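Local coordinates for protein putative neuraminyllactose-binding hemagglutinin homolog (Helicobacter pylori, PDB 3BGH) that is of unknown function but, as a putative neuraminyllactose-binding hemagglutinin homolog and outer-membrane lipoprotein, probably acts as a sialic-acid-binding adhesin, at residues L21-P26 against I193-Y198. Numbering follows the deposited sequence.
Sequences LHFHYP and IMNQAY
The irregular N-terminal chain 21-26 runs beside the helical turns 193-198 of helix 186-208, closest in backbone at H22 and N195 (CA to CA 5.6 Å), and folds at F23 into an inverse gamma turn. F23 CB sits over one face of the Y198 ring, 3.8 Å from its centroid in a CH-pi contact, and F23 CA also lies above the middle of that face. The two rings are nearly parallel, 10° apart, but slid so far along each other that they barely overlap. CG of Y198 is anti to the backbone N (chi1 -176°), which sets its ring against the backbone of the turn, with F23 C over one face, rather than against the F23 ring. That ring extends toward the preceding helical turn, where F23 CZ meets M194 CB at 3.7 Å. N195 stands across it, ring and amide planes 84° apart, with N195 OD1 3.1 Å from F23 CE1. The same OD1 accepts a hydrogen bond from H22 N (2.6 Å), the donor lying above the carbonyl plane, while N195 ND2 binds E20 O, so one amide grips the chain twice. From helix 54-73, F60 meets both rings edge-to-face, and Q67 OE1 bonds both Y198 OH and Y25 N. The N-terminal chain is therefore held between two helices by an aromatic cluster built on the buried F23 and Y198, with N195 and Q67 supplying side-chain partners for its backbone.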
loop_
_atom_site.group_PDB
_atom_site.type_symbol
_atom_site.label_atom_id
_atom_site.label_comp_id
_atom_site.label_asym_id
_atom_site.label_seq_id
_atom_site.Cartn_x
_atom_site.Cartn_y
_atom_site.Cartn_z
ATOM N N LEU A 21 4.036 4.834 -21.261
ATOM C CA LEU A 21 2.995 4.174 -20.500
ATOM C C LEU A 21 2.456 3.033 -21.346
ATOM O O LEU A 21 2.393 3.146 -22.562
ATOM C CB LEU A 21 1.882 5.139 -20.158
ATOM C CG LEU A 21 2.076 6.071 -18.971
ATOM C CD1 LEU A 21 0.815 6.936 -18.809
ATOM C CD2 LEU A 21 2.353 5.282 -17.717
ATOM N N HIS A 22 2.090 1.919 -20.727
ATOM C CA HIS A 22 1.506 0.844 -21.503
ATOM C C HIS A 22 0.417 0.098 -20.772
ATOM O O HIS A 22 0.583 -1.066 -20.414
ATOM C CB HIS A 22 2.563 -0.113 -22.041
ATOM C CG HIS A 22 2.076 -0.940 -23.187
ATOM N ND1 HIS A 22 2.024 -2.319 -23.143
ATOM C CD2 HIS A 22 1.573 -0.579 -24.395
ATOM C CE1 HIS A 22 1.536 -2.773 -24.286
ATOM N NE2 HIS A 22 1.257 -1.738 -25.064
ATOM N N PHE A 23 -0.718 0.776 -20.582
ATOM C CA PHE A 23 -1.839 0.183 -19.878
ATOM C C PHE A 23 -2.711 -0.620 -20.865
ATOM O O PHE A 23 -3.846 -0.273 -21.144
ATOM C CB PHE A 23 -2.578 1.260 -19.052
ATOM C CG PHE A 23 -1.671 2.003 -18.049
ATOM C CD1 PHE A 23 -0.383 1.536 -17.742
ATOM C CD2 PHE A 23 -2.114 3.159 -17.404
ATOM C CE1 PHE A 23 0.438 2.211 -16.825
ATOM C CE2 PHE A 23 -1.299 3.834 -16.465
ATOM C CZ PHE A 23 -0.036 3.357 -16.179
ATOM N N HIS A 24 -2.142 -1.708 -21.396
ATOM C CA HIS A 24 -2.839 -2.617 -22.345
ATOM C C HIS A 24 -2.296 -4.050 -22.209
ATOM O O HIS A 24 -1.084 -4.286 -22.248
ATOM C CB HIS A 24 -2.750 -2.094 -23.812
ATOM C CG HIS A 24 -3.492 -2.927 -24.833
ATOM N ND1 HIS A 24 -2.854 -3.817 -25.682
ATOM C CD2 HIS A 24 -4.807 -2.981 -25.159
ATOM C CE1 HIS A 24 -3.746 -4.392 -26.473
ATOM N NE2 HIS A 24 -4.940 -3.903 -26.175
ATOM N N TYR A 25 -3.197 -5.003 -21.995
ATOM C CA TYR A 25 -2.800 -6.398 -21.879
ATOM C C TYR A 25 -3.546 -7.082 -23.022
ATOM O O TYR A 25 -4.754 -6.879 -23.149
ATOM C CB TYR A 25 -3.197 -6.939 -20.490
ATOM C CG TYR A 25 -3.142 -8.450 -20.328
ATOM C CD1 TYR A 25 -1.916 -9.110 -20.226
ATOM C CD2 TYR A 25 -4.322 -9.218 -20.266
ATOM C CE1 TYR A 25 -1.841 -10.502 -20.083
ATOM C CE2 TYR A 25 -4.262 -10.634 -20.115
ATOM C CZ TYR A 25 -3.009 -11.263 -20.023
ATOM O OH TYR A 25 -2.884 -12.630 -19.861
ATOM N N PRO A 26 -2.835 -7.839 -23.890
ATOM C CA PRO A 26 -3.565 -8.423 -25.030
ATOM C C PRO A 26 -4.561 -9.515 -24.615
ATOM O O PRO A 26 -4.152 -10.585 -24.164
ATOM C CB PRO A 26 -2.446 -8.994 -25.912
ATOM C CG PRO A 26 -1.293 -9.245 -24.964
ATOM C CD PRO A 26 -1.395 -8.181 -23.907
ATOM N N ILE A 193 7.137 0.826 -13.261
ATOM C CA ILE A 193 6.485 0.192 -12.139
ATOM C C ILE A 193 4.991 0.060 -12.379
ATOM O O ILE A 193 4.422 -1.022 -12.164
ATOM C CB ILE A 193 6.809 0.945 -10.813
ATOM C CG1 ILE A 193 8.256 0.617 -10.395
ATOM C CG2 ILE A 193 5.781 0.620 -9.725
ATOM C CD1 ILE A 193 8.864 1.536 -9.336
ATOM N N MET A 194 4.376 1.154 -12.846
ATOM C CA MET A 194 2.951 1.188 -13.166
ATOM C C MET A 194 2.590 0.211 -14.298
ATOM O O MET A 194 1.562 -0.442 -14.217
ATOM C CB MET A 194 2.452 2.609 -13.541
ATOM C CG MET A 194 2.842 3.745 -12.619
ATOM S SD MET A 194 1.398 4.678 -12.137
ATOM C CE MET A 194 0.839 3.474 -10.947
ATOM N N ASN A 195 3.399 0.146 -15.358
ATOM C CA ASN A 195 3.158 -0.843 -16.405
ATOM C C ASN A 195 3.170 -2.242 -15.851
ATOM O O ASN A 195 2.338 -3.040 -16.238
ATOM C CB ASN A 195 4.167 -0.765 -17.564
ATOM C CG ASN A 195 3.980 0.481 -18.419
ATOM O OD1 ASN A 195 2.924 1.111 -18.387
ATOM N ND2 ASN A 195 5.009 0.855 -19.154
ATOM N N GLN A 196 4.130 -2.548 -14.975
ATOM C CA GLN A 196 4.216 -3.872 -14.388
ATOM C C GLN A 196 3.025 -4.095 -13.486
ATOM O O GLN A 196 2.519 -5.187 -13.427
ATOM C CB GLN A 196 5.479 -4.057 -13.561
ATOM C CG GLN A 196 6.748 -4.355 -14.304
ATOM C CD GLN A 196 7.922 -4.598 -13.331
ATOM O OE1 GLN A 196 8.885 -3.818 -13.287
ATOM N NE2 GLN A 196 7.823 -5.668 -12.531
ATOM N N ALA A 197 2.556 -3.058 -12.794
ATOM C CA ALA A 197 1.373 -3.238 -11.962
ATOM C C ALA A 197 0.114 -3.438 -12.805
ATOM O O ALA A 197 -0.782 -4.215 -12.433
ATOM C CB ALA A 197 1.193 -2.069 -10.971
ATOM N N TYR A 198 0.028 -2.728 -13.928
ATOM C CA TYR A 198 -1.146 -2.850 -14.773
ATOM C C TYR A 198 -1.211 -4.274 -15.342
ATOM O O TYR A 198 -2.253 -4.900 -15.276
ATOM C CB TYR A 198 -1.152 -1.828 -15.920
ATOM C CG TYR A 198 -2.444 -1.924 -16.717
ATOM C CD1 TYR A 198 -3.547 -1.151 -16.392
ATOM C CD2 TYR A 198 -2.574 -2.839 -17.757
ATOM C CE1 TYR A 198 -4.723 -1.254 -17.122
ATOM C CE2 TYR A 198 -3.742 -2.952 -18.481
ATOM C CZ TYR A 198 -4.810 -2.172 -18.158
ATOM O OH TYR A 198 -5.980 -2.316 -18.885
#